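Local coordinates for putative phosphinothricin n-acetyltransferase (Acinetobacter baylyi, PDB 2JLM), which transfers acetyl groups as a GNAT-family acetyltransferase, probably from acetyl-CoA to the amino group of L-methionine sulfoximine and L-methionine sulfone, at the interface of chains A and B. Sequence-based numbering; all coordinates share one arbitrary frame. Chains: chain A/B, Putative phosphinothricin n-acetyltransferase.

Contact 1: the interface of chains A and B. Residues chain A 86-87, 89-90, 180-182; chain B 39, 41, 158, 163.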
loop_
_atom_site.group_PDB
_atom_site.type_symbol
_atom_site.label_atom_id
_atom_site.label_comp_id
_atom_site.label_asym_id
_atom_site.label_seq_id
_atom_site.Cartn_x
_atom_site.Cartn_y
_atom_site.Cartn_z
ATOM N N PRO A 86 12.673 -16.840 -43.319
ATOM C CA PRO A 86 12.366 -17.324 -44.666
ATOM C C PRO A 86 11.118 -18.206 -44.708
ATOM O O PRO A 86 10.359 -18.137 -45.668
ATOM C CB PRO A 86 13.616 -18.135 -45.033
ATOM C CG PRO A 86 14.710 -17.540 -44.181
ATOM C CD PRO A 86 14.038 -17.195 -42.892
ATOM N N ALA A 87 10.907 -19.019 -43.678
ATOM C CA ALA A 87 9.787 -19.958 -43.677
ATOM C C ALA A 87 8.413 -19.282 -43.736
ATOM O O ALA A 87 7.416 -19.933 -44.055
ATOM C CB ALA A 87 9.873 -20.863 -42.482
ATOM N N LYS A 89 7.652 -16.846 -45.817
ATOM C CA LYS A 89 7.614 -16.165 -47.116
ATOM C C LYS A 89 6.225 -16.021 -47.737
ATOM O O LYS A 89 5.999 -15.139 -48.571
ATOM C CB LYS A 89 8.534 -16.880 -48.113
ATOM C CG LYS A 89 8.162 -18.334 -48.327
ATOM C CD LYS A 89 9.181 -19.059 -49.186
ATOM C CE LYS A 89 9.264 -18.459 -50.569
ATOM N NZ LYS A 89 9.966 -19.377 -51.504
ATOM N N TYR A 90 5.302 -16.898 -47.361
ATOM C CA TYR A 90 3.970 -16.889 -47.962
ATOM C C TYR A 90 2.934 -16.268 -47.029
ATOM O O TYR A 90 1.725 -16.315 -47.277
ATOM C CB TYR A 90 3.555 -18.308 -48.382
ATOM C CG TYR A 90 4.440 -18.918 -49.461
ATOM C CD1 TYR A 90 4.412 -18.434 -50.761
ATOM C CD2 TYR A 90 5.300 -19.985 -49.175
ATOM C CE1 TYR A 90 5.209 -18.985 -51.754
ATOM C CE2 TYR A 90 6.107 -20.538 -50.156
ATOM C CZ TYR A 90 6.056 -20.030 -51.445
ATOM O OH TYR A 90 6.840 -20.566 -52.437
ATOM N N GLN A 180 7.513 -23.470 -52.614
ATOM C CA GLN A 180 8.814 -24.108 -52.672
ATOM C C GLN A 180 9.717 -23.521 -51.597
ATOM O O GLN A 180 9.738 -22.304 -51.405
ATOM C CB GLN A 180 9.434 -23.931 -54.069
ATOM C CG GLN A 180 8.689 -24.667 -55.195
ATOM C CD GLN A 180 9.279 -24.416 -56.580
ATOM N N ASP A 181 10.433 -24.388 -50.881
ATOM C CA ASP A 181 11.451 -23.943 -49.933
ATOM C C ASP A 181 12.366 -22.998 -50.696
ATOM O O ASP A 181 12.379 -23.015 -51.921
ATOM C CB ASP A 181 12.267 -25.131 -49.399
ATOM C CG ASP A 181 11.632 -25.800 -48.171
ATOM O OD1 ASP A 181 12.322 -25.911 -47.129
ATOM O OD2 ASP A 181 10.458 -26.228 -48.240
ATOM N N ASP A 182 13.125 -22.171 -49.987
ATOM C CA ASP A 182 14.079 -21.290 -50.656
ATOM C C ASP A 182 15.383 -22.030 -50.944
ATOM O O ASP A 182 16.384 -21.415 -51.309
ATOM C CB ASP A 182 14.361 -20.038 -49.823
ATOM C CG ASP A 182 13.233 -19.026 -49.884
ATOM O OD1 ASP A 182 12.412 -19.102 -50.823
ATOM O OD2 ASP A 182 13.175 -18.151 -48.993
ATOM O OXT ASP A 182 15.461 -23.255 -50.812
ATOM N N TYR B 39 13.077 -21.037 -38.464
ATOM C CA TYR B 39 12.380 -20.898 -39.736
ATOM C C TYR B 39 13.263 -20.438 -40.905
ATOM O O TYR B 39 12.790 -19.776 -41.829
ATOM C CB TYR B 39 11.121 -20.045 -39.568
ATOM C CG TYR B 39 9.903 -20.872 -39.194
ATOM C CD1 TYR B 39 8.653 -20.602 -39.742
ATOM C CD2 TYR B 39 10.012 -21.940 -38.315
ATOM C CE1 TYR B 39 7.543 -21.364 -39.406
ATOM C CE2 TYR B 39 8.911 -22.703 -37.976
ATOM C CZ TYR B 39 7.679 -22.413 -38.522
ATOM O OH TYR B 39 6.581 -23.176 -38.178
ATOM N N TYR B 41 15.846 -21.762 -44.077
ATOM C CA TYR B 41 16.041 -22.893 -44.975
ATOM C C TYR B 41 17.515 -23.271 -45.021
ATOM O O TYR B 41 17.866 -24.447 -45.001
ATOM C CB TYR B 41 15.582 -22.532 -46.389
ATOM C CG TYR B 41 14.107 -22.277 -46.514
ATOM C CD1 TYR B 41 13.625 -21.012 -46.812
ATOM C CD2 TYR B 41 13.189 -23.305 -46.336
ATOM C CE1 TYR B 41 12.262 -20.777 -46.936
ATOM C CE2 TYR B 41 11.830 -23.080 -46.454
ATOM C CZ TYR B 41 11.369 -21.817 -46.756
ATOM O OH TYR B 41 10.015 -21.600 -46.872
ATOM N N PHE B 158 6.210 -22.445 -44.024
ATOM C CA PHE B 158 6.426 -23.457 -45.038
ATOM C C PHE B 158 7.850 -23.975 -44.909
ATOM O O PHE B 158 8.802 -23.207 -45.016
ATOM C CB PHE B 158 6.186 -22.892 -46.437
ATOM C CG PHE B 158 6.253 -23.932 -47.528
ATOM C CD1 PHE B 158 5.164 -24.761 -47.786
ATOM C CD2 PHE B 158 7.410 -24.098 -48.282
ATOM C CE1 PHE B 158 5.223 -25.731 -48.779
ATOM C CE2 PHE B 158 7.477 -25.066 -49.280
ATOM C CZ PHE B 158 6.381 -25.882 -49.529
ATOM N N TRP B 163 3.105 -26.996 -45.312
ATOM C CA TRP B 163 2.600 -25.902 -44.499
ATOM C C TRP B 163 2.693 -26.246 -43.011
ATOM O O TRP B 163 2.434 -27.385 -42.611
ATOM C CB TRP B 163 1.149 -25.582 -44.888
ATOM C CG TRP B 163 0.987 -25.153 -46.320
ATOM C CD1 TRP B 163 0.306 -25.817 -47.306
ATOM C CD2 TRP B 163 1.520 -23.970 -46.928
ATOM N NE1 TRP B 163 0.384 -25.116 -48.490
ATOM C CE2 TRP B 163 1.119 -23.974 -48.284
ATOM C CE3 TRP B 163 2.286 -22.896 -46.457
ATOM C CZ2 TRP B 163 1.467 -22.955 -49.177
ATOM C CZ3 TRP B 163 2.639 -21.890 -47.346
ATOM C CH2 TRP B 163 2.227 -21.927 -48.690
#
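This is one part of a two-fold symmetric interface between identical subunits, in which the ring of B:Tyr41 slots between the C-terminal tail of chain A and the 3-10 helix 86-88; it probably helps hold a homodimer together. CG of B:Tyr41 stands anti to the carbonyl carbon (chi1 -65°), which sends the ring into chain A. Over the centre of one face sits the backbone N of A:Asp182, 3.3 Å above the ring plane, with CB of the same residue near one rim, while the carboxylate of A:Asp181 stands beside the CD2-CE2 edge, its OD1 not far from the ring plane. At the CD1-CE1 edge, from the other side of the ring plane, comes A:Pro86, whose CB lies 3.4 Å from CD1 of B:Tyr41.

The tail is tied down within its own chain. The ammonium NZ of A:Lys89 makes a salt bridge to OD1 of A:Asp182 at 2.6 Å, meeting the syn side of the carboxylate somewhat out of its plane. NZ also donates to the carbonyl O of A:Gln180 at 2.9 Å, nearly along the C=O axis, so one lysine fixes both the last side chain and the backbone leading to it.

On the side of the ring away from the tail, A:Ala87 bridges two segments of chain B through its backbone: its N donates to O of B:Tyr39 at 2.7 Å, and its O accepts from N of B:Phe158 at 2.8 Å. Farther along, B:Trp163 presents the CZ3-CH2 edge of its six-membered ring to a face of A:Tyr90, the planes 77° apart, while CG of A:Lys89 covers the other face of that tyrosine near its rim. The edge of B:Phe158 points at the backbone N of A:Asp181.

The phenol OH of B:Tyr41, at the edge of the B:Phe158 ring, donates to the carbonyl O of B:Phe158 at 2.7 Å, approaching from above the carbonyl plane, 35° out of it.

Contact 2: the interface of chains A and B. Residues chain A 91, 126, 128, 170, 172; chain B 152-156.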
loop_
_atom_site.group_PDB
_atom_site.type_symbol
_atom_site.label_atom_id
_atom_site.label_comp_id
_atom_site.label_asym_id
_atom_site.label_seq_id
_atom_site.Cartn_x
_atom_site.Cartn_y
_atom_site.Cartn_z
ATOM N N THR A 91 3.416 -15.682 -45.944
ATOM C CA THR A 91 2.535 -15.041 -44.994
ATOM C C THR A 91 2.863 -13.559 -44.972
ATOM O O THR A 91 4.020 -13.173 -44.801
ATOM C CB THR A 91 2.742 -15.626 -43.579
ATOM O OG1 THR A 91 2.385 -17.017 -43.576
ATOM C CG2 THR A 91 1.889 -14.879 -42.551
ATOM N N VAL A 126 -1.114 -16.808 -46.675
ATOM C CA VAL A 126 -1.824 -16.324 -45.491
ATOM C C VAL A 126 -1.695 -14.813 -45.282
ATOM O O VAL A 126 -0.590 -14.265 -45.287
ATOM C CB VAL A 126 -1.340 -17.036 -44.207
ATOM C CG1 VAL A 126 -2.118 -16.528 -42.991
ATOM C CG2 VAL A 126 -1.492 -18.543 -44.345
ATOM N N VAL A 128 -2.388 -11.932 -42.452
ATOM C CA VAL A 128 -2.639 -11.768 -41.021
ATOM C C VAL A 128 -2.928 -10.315 -40.685
ATOM O O VAL A 128 -2.160 -9.422 -41.034
ATOM C CB VAL A 128 -1.423 -12.213 -40.170
ATOM C CG1 VAL A 128 -1.681 -11.944 -38.676
ATOM C CG2 VAL A 128 -1.106 -13.665 -40.416
ATOM N N GLN A 170 -6.559 -14.141 -39.373
ATOM C CA GLN A 170 -5.891 -14.649 -40.556
ATOM C C GLN A 170 -6.894 -15.045 -41.612
ATOM O O GLN A 170 -8.027 -15.420 -41.309
ATOM C CB GLN A 170 -5.012 -15.863 -40.217
ATOM C CG GLN A 170 -5.783 -17.192 -40.136
ATOM C CD GLN A 170 -4.880 -18.370 -39.831
ATOM O OE1 GLN A 170 -4.782 -18.807 -38.682
ATOM N NE2 GLN A 170 -4.206 -18.893 -40.862
ATOM N N THR A 172 -6.677 -17.583 -45.006
ATOM C CA THR A 172 -5.844 -18.531 -45.740
ATOM C C THR A 172 -6.343 -18.622 -47.180
ATOM O O THR A 172 -7.533 -18.791 -47.430
ATOM C CB THR A 172 -5.878 -19.947 -45.094
ATOM O OG1 THR A 172 -5.605 -19.843 -43.692
ATOM C CG2 THR A 172 -4.834 -20.860 -45.743
ATOM N N THR B 152 -3.206 -19.949 -32.512
ATOM C CA THR B 152 -2.440 -20.618 -33.550
ATOM C C THR B 152 -2.777 -20.058 -34.929
ATOM O O THR B 152 -3.940 -19.932 -35.301
ATOM C CB THR B 152 -2.718 -22.121 -33.522
ATOM O OG1 THR B 152 -2.290 -22.648 -32.258
ATOM C CG2 THR B 152 -1.970 -22.828 -34.660
ATOM N N ILE B 153 -1.749 -19.688 -35.673
ATOM C CA ILE B 153 -1.945 -19.235 -37.030
ATOM C C ILE B 153 -1.656 -20.398 -37.956
ATOM O O ILE B 153 -0.512 -20.822 -38.097
ATOM C CB ILE B 153 -1.033 -18.053 -37.368
ATOM C CG1 ILE B 153 -1.363 -16.881 -36.442
ATOM C CG2 ILE B 153 -1.194 -17.682 -38.832
ATOM C CD1 ILE B 153 -0.402 -15.719 -36.527
ATOM N N GLN B 154 -2.711 -20.913 -38.576
ATOM C CA GLN B 154 -2.607 -22.083 -39.432
ATOM C C GLN B 154 -1.834 -21.822 -40.722
ATOM O O GLN B 154 -2.030 -20.807 -41.394
ATOM C CB GLN B 154 -4.011 -22.624 -39.734
ATOM C CG GLN B 154 -4.821 -22.860 -38.471
ATOM C CD GLN B 154 -6.141 -23.543 -38.746
ATOM O OE1 GLN B 154 -6.181 -24.648 -39.289
ATOM N NE2 GLN B 154 -7.233 -22.893 -38.360
ATOM N N GLN B 155 -0.933 -22.744 -41.029
ATOM C CA GLN B 155 -0.179 -22.746 -42.275
ATOM C C GLN B 155 0.577 -21.444 -42.489
ATOM O O GLN B 155 0.817 -21.027 -43.623
ATOM C CB GLN B 155 -1.114 -23.061 -43.445
ATOM C CG GLN B 155 -2.108 -24.194 -43.125
ATOM C CD GLN B 155 -2.875 -24.686 -44.347
ATOM O OE1 GLN B 155 -2.540 -24.357 -45.486
ATOM N NE2 GLN B 155 -3.920 -25.467 -44.108
ATOM N N ALA B 156 0.956 -20.810 -41.387
ATOM C CA ALA B 156 1.746 -19.582 -41.440
ATOM C C ALA B 156 3.154 -19.829 -41.972
ATOM O O ALA B 156 3.777 -18.934 -42.549
ATOM C CB ALA B 156 1.803 -18.930 -40.074
HETATM O O HOH W 1 2.295 -19.176 -45.261
#
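Extended strands of chain A, 91-98, 126-132 and 162-172, present A:Thr91, A:Val126 and A:Gln170 to a short turn of chain B between strands 148-153 and 156-159, where B:Gln155 takes a left-handed backbone conformation (phi 56°, psi 29°). Both chains are GNAT acetyltransferases, and here strands of one meet a strand connection of the other.

A:Gln170 makes a two-point polar contact. Its CG sits between the backbone N and the carbonyl carbon (chi1 82°), and from there the chain runs straight out, laying the terminal amide tip-on against the backbone of B:Gln154. OE1 takes the N-H of B:Gln154 at 3.0 Å on an in-plane lone pair, while NE2 donates a hydrogen bond to the carbonyl O of the same residue at 2.9 Å, again on a lone pair and close to the plane of the amide. Two bonds to one residue fix the rotation of the amide and read both polar groups of the B:Gln154 backbone. The methyl CG2 of B:Ile153 packs against the amide carbon, 3.9 Å from CD of A:Gln170.

At the start of strand 91-98, the hydroxyl OG1 of A:Thr91 donates to the carbonyl O of B:Ala156 at 2.6 Å, with the donor tilted from the carbonyl plane. OG1 also pairs with water 1 at 2.7 Å, and this water reaches the carbonyl O of B:Gln155 at 2.9 Å. Between the glutamine and the threonine, A:Val126 turns its CG2 branch toward the turn, 3.5 Å from O of B:Gln155.

Contact 1 and contact 2 are neighbouring patches of one two-fold interface, the centres of their C-alpha atoms about 13 Å apart. They join directly on both sides: A:Tyr90 of contact 1 precedes A:Thr91 of contact 2, and strand 156-159 of chain B supplies B:Phe158 to the first and B:Ala156 to the second. Strand 162-172 serves twice as well, through B:Trp163 in contact 1 and A:Gln170 in contact 2. By symmetry each subunit contributes both roles; the two patches adjoin, one at the C-terminal tail and the other at the strand surface, and probably support the same pairing of subunits.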